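Local coordinates for germination protein YpeB (Bacillus megaterium QM B1551, PDB 5BOI), which is a spore germination protein whose C-terminal PepSY-containing region, the part in this crystal, probably has an inhibitory role, at residues Val105-Ala110 against Thr212-Ile217; Phe120-Gln123 against Arg129-Pro132. All blocks are in the same frame, centred on the assembly; numbering follows the deposited sequence.

Interaction 1 (Val105-Ala110 against Thr212-Ile217); sequences VMAESA and TYRIFI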
loop_
_atom_site.group_PDB
_atom_site.type_symbol
_atom_site.label_atom_id
_atom_site.label_comp_id
_atom_site.label_asym_id
_atom_site.label_seq_id
_atom_site.Cartn_x
_atom_site.Cartn_y
_atom_site.Cartn_z
ATOM N N VAL A 105 -2.682 -6.895 -3.350
ATOM C CA VAL A 105 -1.590 -7.554 -4.056
ATOM C C VAL A 105 -0.436 -6.552 -4.198
ATOM O O VAL A 105 -0.680 -5.352 -4.284
ATOM C CB VAL A 105 -2.064 -8.070 -5.425
ATOM C CG1 VAL A 105 -2.694 -6.946 -6.214
ATOM C CG2 VAL A 105 -0.924 -8.720 -6.204
ATOM N N MET A 106 0.802 -7.029 -4.211
ATOM C CA MET A 106 1.946 -6.094 -4.225
ATOM C C MET A 106 2.073 -5.446 -5.597
ATOM O O MET A 106 1.955 -6.123 -6.624
ATOM C CB MET A 106 3.251 -6.792 -3.867
ATOM C CG MET A 106 4.429 -5.809 -3.746
ATOM S SD MET A 106 5.834 -6.719 -3.143
ATOM C CE MET A 106 5.755 -8.079 -4.306
ATOM N N ALA A 107 2.312 -4.136 -5.610
ATOM C CA ALA A 107 2.484 -3.400 -6.856
ATOM C C ALA A 107 3.892 -2.825 -7.035
ATOM O O ALA A 107 4.380 -2.722 -8.169
ATOM C CB ALA A 107 1.459 -2.274 -6.943
ATOM N N GLU A 108 4.541 -2.434 -5.934
ATOM C CA GLU A 108 5.860 -1.806 -6.027
ATOM C C GLU A 108 6.706 -2.299 -4.889
ATOM O O GLU A 108 6.179 -2.541 -3.806
ATOM C CB GLU A 108 5.799 -0.278 -5.936
ATOM C CG GLU A 108 4.877 0.388 -6.897
ATOM C CD GLU A 108 5.466 0.479 -8.270
ATOM O OE1 GLU A 108 6.709 0.323 -8.422
ATOM O OE2 GLU A 108 4.675 0.715 -9.183
ATOM N N SER A 109 8.008 -2.400 -5.131
ATOM C CA SER A 109 8.950 -2.749 -4.069
ATOM C C SER A 109 10.291 -2.131 -4.365
ATOM O O SER A 109 10.713 -2.065 -5.519
ATOM C CB SER A 109 9.067 -4.269 -3.925
ATOM O OG SER A 109 9.699 -4.840 -5.046
ATOM N N ALA A 110 10.946 -1.627 -3.328
ATOM C CA ALA A 110 12.245 -1.011 -3.491
ATOM C C ALA A 110 12.986 -1.116 -2.181
ATOM O O ALA A 110 12.375 -1.282 -1.122
ATOM C CB ALA A 110 12.127 0.433 -3.908
ATOM N N THR A 212 12.695 -4.679 -16.224
ATOM C CA THR A 212 11.286 -5.010 -16.055
ATOM C C THR A 212 10.380 -3.778 -16.086
ATOM O O THR A 212 10.638 -2.777 -15.411
ATOM C CB THR A 212 11.075 -5.772 -14.742
ATOM O OG1 THR A 212 11.875 -6.958 -14.768
ATOM C CG2 THR A 212 9.614 -6.144 -14.565
ATOM N N TYR A 213 9.307 -3.874 -16.869
ATOM C CA TYR A 213 8.352 -2.783 -17.054
ATOM C C TYR A 213 6.921 -3.201 -16.778
ATOM O O TYR A 213 6.546 -4.331 -17.067
ATOM C CB TYR A 213 8.410 -2.255 -18.480
ATOM C CG TYR A 213 9.655 -1.443 -18.737
ATOM C CD1 TYR A 213 10.834 -2.065 -19.112
ATOM C CD2 TYR A 213 9.658 -0.067 -18.559
ATOM C CE1 TYR A 213 11.977 -1.342 -19.343
ATOM C CE2 TYR A 213 10.810 0.669 -18.772
ATOM C CZ TYR A 213 11.966 0.023 -19.164
ATOM O OH TYR A 213 13.119 0.747 -19.387
ATOM N N ARG A 214 6.136 -2.281 -16.223
ATOM C CA ARG A 214 4.688 -2.433 -16.230
ATOM C C ARG A 214 4.132 -1.452 -17.252
ATOM O O ARG A 214 4.462 -0.249 -17.233
ATOM C CB ARG A 214 4.084 -2.168 -14.852
ATOM C CG ARG A 214 2.590 -2.534 -14.739
ATOM C CD ARG A 214 2.102 -2.220 -13.316
ATOM N NE ARG A 214 2.528 -3.244 -12.370
ATOM C CZ ARG A 214 3.201 -3.023 -11.243
ATOM N NH1 ARG A 214 3.560 -1.787 -10.881
ATOM N NH2 ARG A 214 3.501 -4.055 -10.469
ATOM N N ILE A 215 3.305 -1.973 -18.143
ATOM C CA ILE A 215 2.686 -1.158 -19.192
ATOM C C ILE A 215 1.174 -1.260 -19.130
ATOM O O ILE A 215 0.614 -2.372 -19.111
ATOM C CB ILE A 215 3.179 -1.576 -20.581
ATOM C CG1 ILE A 215 4.679 -1.304 -20.709
ATOM C CG2 ILE A 215 2.427 -0.763 -21.704
ATOM C CD1 ILE A 215 5.397 -2.260 -21.650
ATOM N N PHE A 216 0.505 -0.105 -19.108
ATOM C CA PHE A 216 -0.955 -0.079 -19.096
ATOM C C PHE A 216 -1.509 0.331 -20.462
ATOM O O PHE A 216 -1.136 1.404 -20.977
ATOM C CB PHE A 216 -1.466 0.892 -18.033
ATOM C CG PHE A 216 -1.120 0.492 -16.614
ATOM C CD1 PHE A 216 0.099 0.843 -16.053
ATOM C CD2 PHE A 216 -2.035 -0.223 -15.844
ATOM C CE1 PHE A 216 0.408 0.487 -14.732
ATOM C CE2 PHE A 216 -1.734 -0.578 -14.531
ATOM C CZ PHE A 216 -0.515 -0.222 -13.983
ATOM N N ILE A 217 -2.390 -0.499 -21.022
ATOM C CA ILE A 217 -3.029 -0.221 -22.321
ATOM C C ILE A 217 -4.530 0.025 -22.101
ATOM O O ILE A 217 -5.221 -0.812 -21.515
ATOM C CB ILE A 217 -2.836 -1.391 -23.312
ATOM C CG1 ILE A 217 -1.358 -1.620 -23.637
ATOM C CG2 ILE A 217 -3.643 -1.192 -24.619
ATOM C CD1 ILE A 217 -0.639 -0.420 -24.193
#
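Ala-107 and Arg-214 mark the nearest CA approach of segments 105-110 and 212-217, yet their CA atoms stand 9.7 Å apart, too far for backbone pairing, and the gap is spanned by the long arginine side chain. Its target lies on a classic beta bulge, in which Ala-107 and Glu-108 both face Thr-119 of the adjoining strand. Ala-107 has a psi of -33°, unlike the extended residues flanking it, and its carbonyl is offered to Arg-214. The guanidinium meets this oxygen end-on with both terminal nitrogens: NH2 to Ala-107 O measures 2.8 Å and NH1 to the same oxygen 3.0 Å. NH2 meets a lone pair of the oxygen, in the carbonyl plane, whereas NH1 approaches tilted from that plane. Converging on one oxygen, the two nitrogens of a single guanidinium cannot both aim straight at it, and the N-H...O angle of the NH2 bond is 146°. The arginine chain runs out with CG anti to the backbone N and then bends at chi3 (-78°), which turns the group edge-on to the bulge. Glu-108 folds over at chi2, and its OE2 comes 3.2 Å from Arg-214 NH1, a salt bridge with a weak hydrogen bond, doubtful because OE2 crowds another atom of the model. A further salt bridge to the same nitrogen, Arg-214 NH1, comes from Glu-228 OE1 on strand 224-230.

Interaction 2 (Phe120-Gln123 against Arg129-Pro132); sequences FVEQ and RIYP. With SO4 (sulfate ion), chain C.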
loop_
_atom_site.group_PDB
_atom_site.type_symbol
_atom_site.label_atom_id
_atom_site.label_comp_id
_atom_site.label_asym_id
_atom_site.label_seq_id
_atom_site.Cartn_x
_atom_site.Cartn_y
_atom_site.Cartn_z
ATOM N N PHE A 120 0.973 -1.890 -1.994
ATOM C CA PHE A 120 0.028 -2.948 -2.305
ATOM C C PHE A 120 -1.228 -2.276 -2.821
ATOM O O PHE A 120 -1.503 -1.136 -2.428
ATOM C CB PHE A 120 -0.312 -3.769 -1.049
ATOM C CG PHE A 120 0.830 -4.593 -0.534
ATOM C CD1 PHE A 120 1.852 -4.008 0.208
ATOM C CD2 PHE A 120 0.894 -5.947 -0.799
ATOM C CE1 PHE A 120 2.914 -4.765 0.691
ATOM C CE2 PHE A 120 1.961 -6.708 -0.322
ATOM C CZ PHE A 120 2.970 -6.111 0.417
ATOM N N VAL A 121 -1.995 -2.944 -3.694
ATOM C CA VAL A 121 -3.239 -2.364 -4.179
ATOM C C VAL A 121 -4.407 -3.341 -4.064
ATOM O O VAL A 121 -4.224 -4.559 -4.050
ATOM C CB VAL A 121 -3.142 -1.908 -5.647
ATOM C CG1 VAL A 121 -2.086 -0.814 -5.807
ATOM C CG2 VAL A 121 -2.824 -3.099 -6.574
ATOM N N GLU A 122 -5.611 -2.787 -4.001
ATOM C CA GLU A 122 -6.806 -3.587 -3.853
ATOM C C GLU A 122 -7.063 -4.416 -5.101
ATOM O O GLU A 122 -6.855 -3.959 -6.238
ATOM C CB GLU A 122 -8.014 -2.703 -3.561
ATOM C CG GLU A 122 -9.289 -3.510 -3.312
ATOM C CD GLU A 122 -10.523 -2.647 -3.267
ATOM O OE1 GLU A 122 -10.478 -1.523 -3.810
ATOM O OE2 GLU A 122 -11.537 -3.094 -2.691
ATOM N N GLN A 123 -7.528 -5.640 -4.877
ATOM C CA GLN A 123 -7.939 -6.506 -5.965
ATOM C C GLN A 123 -9.444 -6.797 -5.798
ATOM O O GLN A 123 -9.868 -7.194 -4.710
ATOM C CB GLN A 123 -7.060 -7.759 -5.924
ATOM C CG GLN A 123 -7.525 -9.002 -6.615
ATOM C CD GLN A 123 -6.546 -10.136 -6.364
ATOM O OE1 GLN A 123 -6.553 -10.757 -5.299
ATOM N NE2 GLN A 123 -5.674 -10.387 -7.331
ATOM N N ARG A 129 -7.156 -5.057 -10.586
ATOM C CA ARG A 129 -6.284 -4.326 -9.650
ATOM C C ARG A 129 -6.643 -2.842 -9.619
ATOM O O ARG A 129 -6.599 -2.171 -10.650
ATOM C CB ARG A 129 -4.819 -4.503 -10.037
ATOM C CG ARG A 129 -4.352 -5.911 -9.678
ATOM C CD ARG A 129 -3.044 -6.346 -10.287
ATOM N NE ARG A 129 -2.916 -7.794 -10.118
ATOM C CZ ARG A 129 -1.808 -8.490 -10.340
ATOM N NH1 ARG A 129 -0.702 -7.879 -10.749
ATOM N NH2 ARG A 129 -1.810 -9.804 -10.147
ATOM N N ILE A 130 -7.007 -2.344 -8.446
ATOM C CA ILE A 130 -7.457 -0.962 -8.316
ATOM C C ILE A 130 -6.296 -0.149 -7.748
ATOM O O ILE A 130 -6.136 -0.026 -6.528
ATOM C CB ILE A 130 -8.679 -0.827 -7.385
ATOM C CG1 ILE A 130 -9.774 -1.843 -7.725
ATOM C CG2 ILE A 130 -9.196 0.590 -7.377
ATOM C CD1 ILE A 130 -10.358 -1.689 -9.103
ATOM N N TYR A 131 -5.467 0.374 -8.635
ATOM C CA TYR A 131 -4.259 1.065 -8.192
ATOM C C TYR A 131 -4.475 2.300 -7.287
ATOM O O TYR A 131 -3.656 2.533 -6.402
ATOM C CB TYR A 131 -3.397 1.417 -9.415
ATOM C CG TYR A 131 -2.587 0.218 -9.863
ATOM C CD1 TYR A 131 -3.145 -0.754 -10.682
ATOM C CD2 TYR A 131 -1.271 0.062 -9.467
ATOM C CE1 TYR A 131 -2.414 -1.858 -11.074
ATOM C CE2 TYR A 131 -0.531 -1.018 -9.855
ATOM C CZ TYR A 131 -1.091 -1.975 -10.633
ATOM O OH TYR A 131 -0.320 -3.052 -10.992
ATOM N N PRO A 132 -5.573 3.070 -7.468
ATOM C CA PRO A 132 -5.824 4.180 -6.527
ATOM C C PRO A 132 -6.028 3.747 -5.067
ATOM O O PRO A 132 -5.750 4.520 -4.151
ATOM C CB PRO A 132 -7.113 4.806 -7.067
ATOM C CG PRO A 132 -7.105 4.477 -8.532
ATOM C CD PRO A 132 -6.509 3.110 -8.613
HETATM S S SO4 C . -4.621 -13.866 -9.333
HETATM O O1 SO4 C . -5.201 -12.840 -8.466
HETATM O O2 SO4 C . -3.346 -13.399 -9.868
HETATM O O3 SO4 C . -5.531 -14.169 -10.440
HETATM O O4 SO4 C . -4.385 -15.075 -8.539
HETATM O O HOH W 1 -5.316 -9.525 -10.008
#
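Glu-122 O accepts the backbone hydrogen of Ile-130 N at 2.7 Å, with an N-H...O angle of 178° and the donor almost in line with the C=O bond. The CA of Arg-129 adds a C-H...O contact to this oxygen at 3.5 Å. One residue further along, Gln-123 and Arg-129 form a non-hydrogen-bonded antiparallel pair with their side chains on the same face, where a water joins them: it accepts from Gln-123 NE2 at 2.8 Å and from Arg-129 NE at 3.0 Å. The same Gln-123 NE2 reaches sulfate O1 at 2.7 Å, a bent and therefore weak bond. The ion, probably from the crystallisation liquor, is also bonded by Arg-187. A leucine in place of Gln-123 would probably leave the water with Arg-129 NE as its one donor from this pair and sulfate O1 without its amide partner. On the other face, Glu-122 and Ile-130 lie side by side, the carboxylate OE1 against CG1 of the isoleucine. Val-121 points at segment 129-132; with chi1 at -62°, its CG1 lies anti to the carbonyl carbon and rests 3.9 Å from Tyr-131 CD2, meeting the ring obliquely. The chain turns a corner at Tyr-131 and Pro-132, so the regular pairing is brief, as befits the short return strand of an antiparallel beta hairpin, here 115-123 with 129-130.

In the fold
The residues of interaction 2 fall between the two segments of interaction 1 in sequence, and the centres of the contacts lie 11 Å apart. Neighbouring strands 104-112 and 115-123 couple them directly: Val-105 O lies 2.8 Å from Val-121 N, a probable hydrogen bond. Tyr-131 is the second link, its OH packing 3.2 Å from Arg-214 NE while its ring meets Phe-216 edge-to-face. Glu-203 has weak or long polar contacts with Tyr-131, Arg-214 and Arg-129. Together these contacts tie the hairpin region to strand 211-218 of the C-terminal PepSY-family region. The sulfate belongs to interaction 2 and lies well away from the guanidinium of Arg-214.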